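Local coordinates for kinase-associated protein B (Bacillus cereus, PDB 1Y71) that is of uncertain function but, as a KapB-family protein with an SH3-like sheet, is probably connected with a kinase, at residues G21-E26 with R65-F70; E26-R31 with R71-I76. All coordinates share one frame; numbering follows the deposited sequence.

Interaction 1. Residues G21-E26 with R65-F70; sequences GKYIGE and RRALAF
The hydroxyl of Y23 marks the point where a loop is tied to the central strand of the sheet. The backbone L68 N donates to Y23 OH over 2.9 Å, and the N-H...O angle of 160° makes this a nearly straight bond. The N-H reaches Y23 OH from above the ring plane, on the face that L68 CD1 also covers, and the loop backbone lies against the far end of the ring, with A67 CA only 3.2 Å from Y23 OH.

In the antiparallel sheet of this SH3-clan family, strand 21-31 lies between 34-42 and 13-18, and Y23 projects from it toward the loop that leads into strand 73-77. V39 and V42 of strand 34-42 pack on the same tyrosine, while L68 also meets V39 and Y18, so the pair is buried.

The side chain of L68 completes the grip by apolar means. Its CG stands anti to the carbonyl carbon (chi1 -60°), which turns the isobutyl group back over the ring whose hydroxyl its own N-H holds. L68 CD1 then sits over one face, displaced toward the rim and 3.9 Å from the Y23 ring centroid, in a CH-pi contact; its closest ring atom is Y23 CE2, at 3.6 Å from L68 CD1. The two side chains cross at about a right angle. At the edge of the ring, near its plane, A67 CB adds a lighter touch, 4.1 Å from Y23 CE1. The loop is pinned to the helical part of the chain as well: L68 O accepts a hydrogen bond from Y91 OH, and A67 N is hydrogen-bonded to Y128 OH.

Interaction 2. Residues E26-R31 with R71-I76; sequences EVTNSR and REQTNI
T28, the more enclosed partner, touches the amide of Q73 at two points, whereas the side chains of Q73 and N75 are themselves exposed. T28 OG1 lies between the backbone N and the carbonyl carbon (chi1 67°), a rotation that turns it toward the glutamine amide. The resulting hydrogen bond, T28 OG1 to Q73 OE1, is weak at 3.3 Å. Beside it the methyl rests on the other end of the same amide, with T28 CG2 3.7 Å from Q73 NE2, so that the threonine meets both halves of the group. Q73, extended beyond CG, runs obliquely over the threonine.

These strands are not neighbours in the sheet. Strand 34-42 runs between 21-31 and 73-77, and the side chains reach across it from one face, above V36, which T28 and R31 both touch, and K38, which Q73 touches. The CA atoms of T28 and Q73 are nevertheless only 8.2 Å apart. V36 is hydrogen-bonded through its backbone to both T28 and N29, and the psi of -12° at T28 is consistent with a classic beta bulge here.

Farther along the strand, N75 too is exposed. R31, bent at chi3, comes at it from the opposite direction, with the guanidinium plane turned 53° from the amide. N75 OD1 meets the edge of the guanidinium, tilted from its plane, while R31 NH2 stands above the carbonyl plane rather than on a lone pair. The 2.5 Å between R31 NH2 and N75 OD1 is doubtfully short. N75 OD1 has a second hydrogen-bonding partner in S34 OG, at the start of the intervening strand.

How the interactions relate
Interactions 1 and 2 draw on successive halves of strand 21-31, sharing E26, and on successive parts of the chain at 65-70 and 71-76. In sequence their segments alternate. The centres are 11 Å apart, and L68 CD1 of one contact packs on T74 CG2 of the other at 3.5 Å. Interaction 1 lies near the middle of the chain, interaction 2 at the surface. Together they tie the 65-76 connection to strand 21-31, first directly and then across strand 34-42, from the strand's buried beginning to its exposed end. At the shared E26 the sheet also approaches the second subunit, whose own E26 brings a carboxylate of like charge close.

Interaction 1. Residues G21-E26 with R65-F70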
loop_
_atom_site.group_PDB
_atom_site.type_symbol
_atom_site.label_atom_id
_atom_site.label_comp_id
_atom_site.label_asym_id
_atom_site.label_seq_id
_atom_site.Cartn_x
_atom_site.Cartn_y
_atom_site.Cartn_z
ATOM N N GLY B 21 13.658 9.058 -9.012
ATOM C CA GLY B 21 12.814 8.601 -7.918
ATOM C C GLY B 21 12.548 7.114 -8.162
ATOM O O GLY B 21 12.695 6.625 -9.277
ATOM N N LYS B 22 12.179 6.397 -7.119
ATOM C CA LYS B 22 11.772 4.995 -7.267
ATOM C C LYS B 22 10.476 4.782 -6.517
ATOM O O LYS B 22 10.351 5.211 -5.354
ATOM C CB LYS B 22 12.852 4.035 -6.741
ATOM C CG LYS B 22 12.557 2.591 -7.146
ATOM C CD LYS B 22 13.735 1.608 -6.760
ATOM C CE LYS B 22 13.558 0.262 -7.445
ATOM N NZ LYS B 22 14.696 -0.648 -7.067
ATOM N N TYR B 23 9.523 4.120 -7.186
ATOM C CA TYR B 23 8.147 3.980 -6.704
ATOM C C TYR B 23 7.641 2.542 -6.768
ATOM O O TYR B 23 8.092 1.744 -7.588
ATOM C CB TYR B 23 7.198 4.878 -7.578
ATOM C CG TYR B 23 7.646 6.331 -7.600
ATOM C CD1 TYR B 23 7.238 7.203 -6.614
ATOM C CD2 TYR B 23 8.583 6.792 -8.542
ATOM C CE1 TYR B 23 7.679 8.526 -6.600
ATOM C CE2 TYR B 23 9.031 8.104 -8.532
ATOM C CZ TYR B 23 8.571 8.970 -7.568
ATOM O OH TYR B 23 9.015 10.277 -7.525
ATOM N N ILE B 24 6.682 2.224 -5.906
ATOM C CA ILE B 24 5.857 1.019 -6.083
ATOM C C ILE B 24 4.586 1.491 -6.739
ATOM O O ILE B 24 4.007 2.534 -6.348
ATOM C CB ILE B 24 5.574 0.322 -4.728
ATOM C CG1 ILE B 24 6.893 -0.217 -4.181
ATOM C CG2 ILE B 24 4.418 -0.732 -4.837
ATOM C CD1 ILE B 24 6.925 -0.448 -2.675
ATOM N N GLY B 25 4.137 0.741 -7.737
ATOM C CA GLY B 25 2.907 1.117 -8.451
ATOM C C GLY B 25 2.210 -0.041 -9.113
ATOM O O GLY B 25 2.569 -1.201 -8.929
ATOM N N GLU B 26 1.196 0.285 -9.888
ATOM C CA GLU B 26 0.426 -0.732 -10.577
ATOM C C GLU B 26 0.441 -0.467 -12.087
ATOM O O GLU B 26 0.239 0.665 -12.515
ATOM C CB GLU B 26 -1.007 -0.742 -10.005
ATOM C CG GLU B 26 -1.913 -1.761 -10.645
ATOM C CD GLU B 26 -3.366 -1.526 -10.327
ATOM O OE1 GLU B 26 -3.717 -0.476 -9.735
ATOM O OE2 GLU B 26 -4.162 -2.407 -10.700
ATOM N N ARG B 65 12.473 19.184 -6.764
ATOM C CA ARG B 65 11.930 18.128 -7.598
ATOM C C ARG B 65 11.029 17.306 -6.693
ATOM O O ARG B 65 11.520 16.633 -5.783
ATOM C CB ARG B 65 13.068 17.305 -8.193
ATOM C CG ARG B 65 12.634 15.977 -8.847
ATOM C CD ARG B 65 13.717 15.440 -9.779
ATOM N NE ARG B 65 14.046 16.390 -10.849
ATOM C CZ ARG B 65 15.105 17.201 -10.855
ATOM N NH1 ARG B 65 15.975 17.204 -9.838
ATOM N NH2 ARG B 65 15.302 18.012 -11.894
ATOM N N ARG B 66 9.720 17.384 -6.926
ATOM C CA ARG B 66 8.731 16.597 -6.160
ATOM C C ARG B 66 8.649 15.116 -6.576
ATOM O O ARG B 66 8.777 14.787 -7.745
ATOM C CB ARG B 66 7.315 17.214 -6.306
ATOM C CG ARG B 66 7.048 18.454 -5.506
ATOM C CD ARG B 66 5.619 18.988 -5.792
ATOM N NE ARG B 66 5.207 19.863 -4.703
ATOM C CZ ARG B 66 4.173 19.663 -3.897
ATOM N NH1 ARG B 66 3.379 18.609 -4.033
ATOM N NH2 ARG B 66 3.936 20.550 -2.942
ATOM N N ALA B 67 8.394 14.233 -5.604
ATOM C CA ALA B 67 7.991 12.852 -5.885
ATOM C C ALA B 67 6.710 12.812 -6.701
ATOM O O ALA B 67 5.895 13.750 -6.631
ATOM C CB ALA B 67 7.799 12.054 -4.565
ATOM N N LEU B 68 6.516 11.754 -7.481
ATOM C CA LEU B 68 5.211 11.518 -8.074
ATOM C C LEU B 68 4.153 11.407 -6.959
ATOM O O LEU B 68 4.424 10.881 -5.854
ATOM C CB LEU B 68 5.224 10.254 -8.908
ATOM C CG LEU B 68 6.218 10.258 -10.075
ATOM C CD1 LEU B 68 6.264 8.871 -10.748
ATOM C CD2 LEU B 68 5.863 11.391 -11.080
ATOM N N ALA B 69 2.955 11.885 -7.259
ATOM C CA ALA B 69 1.868 11.934 -6.277
ATOM C C ALA B 69 1.145 10.598 -6.212
ATOM O O ALA B 69 1.253 9.804 -7.127
ATOM C CB ALA B 69 0.892 13.059 -6.625
ATOM N N PHE B 70 0.375 10.386 -5.132
ATOM C CA PHE B 70 -0.417 9.178 -4.967
ATOM C C PHE B 70 -1.408 9.007 -6.123
ATOM O O PHE B 70 -2.182 9.922 -6.459
ATOM C CB PHE B 70 -1.116 9.144 -3.565
ATOM C CG PHE B 70 -1.940 7.921 -3.356
ATOM C CD1 PHE B 70 -1.352 6.658 -3.430
ATOM C CD2 PHE B 70 -3.324 8.016 -3.179
ATOM C CE1 PHE B 70 -2.124 5.489 -3.268
ATOM C CE2 PHE B 70 -4.085 6.863 -3.017
ATOM C CZ PHE B 70 -3.484 5.602 -3.084
#

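Interaction 2. Residues E26-R31 with R71-I76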
loop_
_atom_site.group_PDB
_atom_site.type_symbol
_atom_site.label_atom_id
_atom_site.label_comp_id
_atom_site.label_asym_id
_atom_site.label_seq_id
_atom_site.Cartn_x
_atom_site.Cartn_y
_atom_site.Cartn_z
ATOM N N GLU B 26 1.196 0.285 -9.888
ATOM C CA GLU B 26 0.426 -0.732 -10.577
ATOM C C GLU B 26 0.441 -0.467 -12.087
ATOM O O GLU B 26 0.239 0.665 -12.515
ATOM C CB GLU B 26 -1.007 -0.742 -10.005
ATOM C CG GLU B 26 -1.913 -1.761 -10.645
ATOM C CD GLU B 26 -3.366 -1.526 -10.327
ATOM O OE1 GLU B 26 -3.717 -0.476 -9.735
ATOM O OE2 GLU B 26 -4.162 -2.407 -10.700
ATOM N N VAL B 27 0.746 -1.481 -12.883
ATOM C CA VAL B 27 0.695 -1.323 -14.337
ATOM C C VAL B 27 -0.767 -1.109 -14.746
ATOM O O VAL B 27 -1.627 -1.922 -14.411
ATOM C CB VAL B 27 1.326 -2.534 -15.066
ATOM C CG1 VAL B 27 1.089 -2.467 -16.596
ATOM C CG2 VAL B 27 2.833 -2.627 -14.736
ATOM N N THR B 28 -1.050 0.007 -15.411
ATOM C CA THR B 28 -2.414 0.282 -15.879
ATOM C C THR B 28 -2.552 0.303 -17.417
ATOM O O THR B 28 -3.665 0.296 -17.942
ATOM C CB THR B 28 -3.003 1.581 -15.278
ATOM O OG1 THR B 28 -2.283 2.704 -15.770
ATOM C CG2 THR B 28 -2.935 1.580 -13.732
ATOM N N ASN B 29 -1.435 0.327 -18.129
ATOM C CA ASN B 29 -1.457 0.242 -19.597
ATOM C C ASN B 29 -0.047 -0.072 -20.094
ATOM O O ASN B 29 0.945 0.292 -19.453
ATOM C CB ASN B 29 -1.988 1.557 -20.220
ATOM C CG ASN B 29 -2.531 1.393 -21.662
ATOM O OD1 ASN B 29 -3.016 0.324 -22.070
ATOM N ND2 ASN B 29 -2.469 2.484 -22.430
ATOM N N SER B 30 0.011 -0.763 -21.233
ATOM C CA SER B 30 1.249 -1.047 -21.940
ATOM C C SER B 30 1.252 -0.284 -23.259
ATOM O O SER B 30 0.210 0.189 -23.743
ATOM C CB SER B 30 1.378 -2.542 -22.261
ATOM O OG SER B 30 1.262 -3.369 -21.115
ATOM N N ARG B 31 2.442 -0.194 -23.832
ATOM C CA ARG B 31 2.688 0.416 -25.127
ATOM C C ARG B 31 4.135 0.082 -25.417
ATOM O O ARG B 31 4.904 -0.112 -24.482
ATOM C CB ARG B 31 2.517 1.937 -25.032
ATOM C CG ARG B 31 3.369 2.784 -26.002
ATOM C CD ARG B 31 3.090 4.274 -25.814
ATOM N NE ARG B 31 3.353 4.698 -24.438
ATOM C CZ ARG B 31 2.469 4.650 -23.441
ATOM N NH1 ARG B 31 1.234 4.194 -23.635
ATOM N NH2 ARG B 31 2.833 5.058 -22.232
ATOM N N ARG B 71 -1.345 7.844 -6.763
ATOM C CA ARG B 71 -2.182 7.540 -7.927
ATOM C C ARG B 71 -1.865 8.349 -9.181
ATOM O O ARG B 71 -2.571 8.203 -10.185
ATOM C CB ARG B 71 -3.689 7.607 -7.611
ATOM C CG ARG B 71 -4.067 6.730 -6.447
ATOM C CD ARG B 71 -5.563 6.526 -6.306
ATOM N NE ARG B 71 -6.278 7.769 -6.088
ATOM C CZ ARG B 71 -6.925 8.456 -7.041
ATOM N NH1 ARG B 71 -6.942 8.031 -8.316
ATOM N NH2 ARG B 71 -7.554 9.592 -6.723
ATOM N N GLU B 72 -0.789 9.152 -9.152
ATOM C CA GLU B 72 -0.298 9.777 -10.387
ATOM C C GLU B 72 0.011 8.653 -11.391
ATOM O O GLU B 72 0.492 7.610 -10.995
ATOM C CB GLU B 72 0.942 10.628 -10.109
ATOM C CG GLU B 72 1.475 11.390 -11.355
ATOM C CD GLU B 72 2.295 12.677 -11.026
ATOM O OE1 GLU B 72 2.567 13.016 -9.849
ATOM O OE2 GLU B 72 2.649 13.377 -11.989
ATOM N N GLN B 73 -0.319 8.826 -12.665
ATOM C CA GLN B 73 0.006 7.793 -13.651
ATOM C C GLN B 73 1.072 8.384 -14.558
ATOM O O GLN B 73 0.942 9.525 -15.063
ATOM C CB GLN B 73 -1.223 7.288 -14.429
ATOM C CG GLN B 73 -2.390 6.865 -13.519
ATOM C CD GLN B 73 -3.353 5.831 -14.111
ATOM O OE1 GLN B 73 -3.520 5.701 -15.329
ATOM N NE2 GLN B 73 -4.019 5.112 -13.232
ATOM N N THR B 74 2.175 7.665 -14.671
ATOM C CA THR B 74 3.318 8.178 -15.406
ATOM C C THR B 74 3.842 7.069 -16.310
ATOM O O THR B 74 3.807 5.899 -15.961
ATOM C CB THR B 74 4.416 8.811 -14.468
ATOM O OG1 THR B 74 5.382 7.840 -14.080
ATOM C CG2 THR B 74 3.800 9.412 -13.207
ATOM N N ASN B 75 4.262 7.463 -17.500
ATOM C CA ASN B 75 4.924 6.581 -18.443
ATOM C C ASN B 75 6.365 6.273 -18.045
ATOM O O ASN B 75 7.160 7.182 -17.808
ATOM C CB ASN B 75 4.894 7.196 -19.834
ATOM C CG ASN B 75 5.367 6.232 -20.893
ATOM O OD1 ASN B 75 4.966 5.060 -20.898
ATOM N ND2 ASN B 75 6.188 6.713 -21.817
ATOM N N ILE B 76 6.686 4.981 -17.969
ATOM C CA ILE B 76 8.024 4.539 -17.548
ATOM C C ILE B 76 8.570 3.538 -18.542
ATOM O O ILE B 76 7.900 2.546 -18.846
ATOM C CB ILE B 76 8.007 3.971 -16.072
ATOM C CG1 ILE B 76 7.509 5.045 -15.109
ATOM C CG2 ILE B 76 9.409 3.479 -15.603
ATOM C CD1 ILE B 76 7.378 4.578 -13.695
#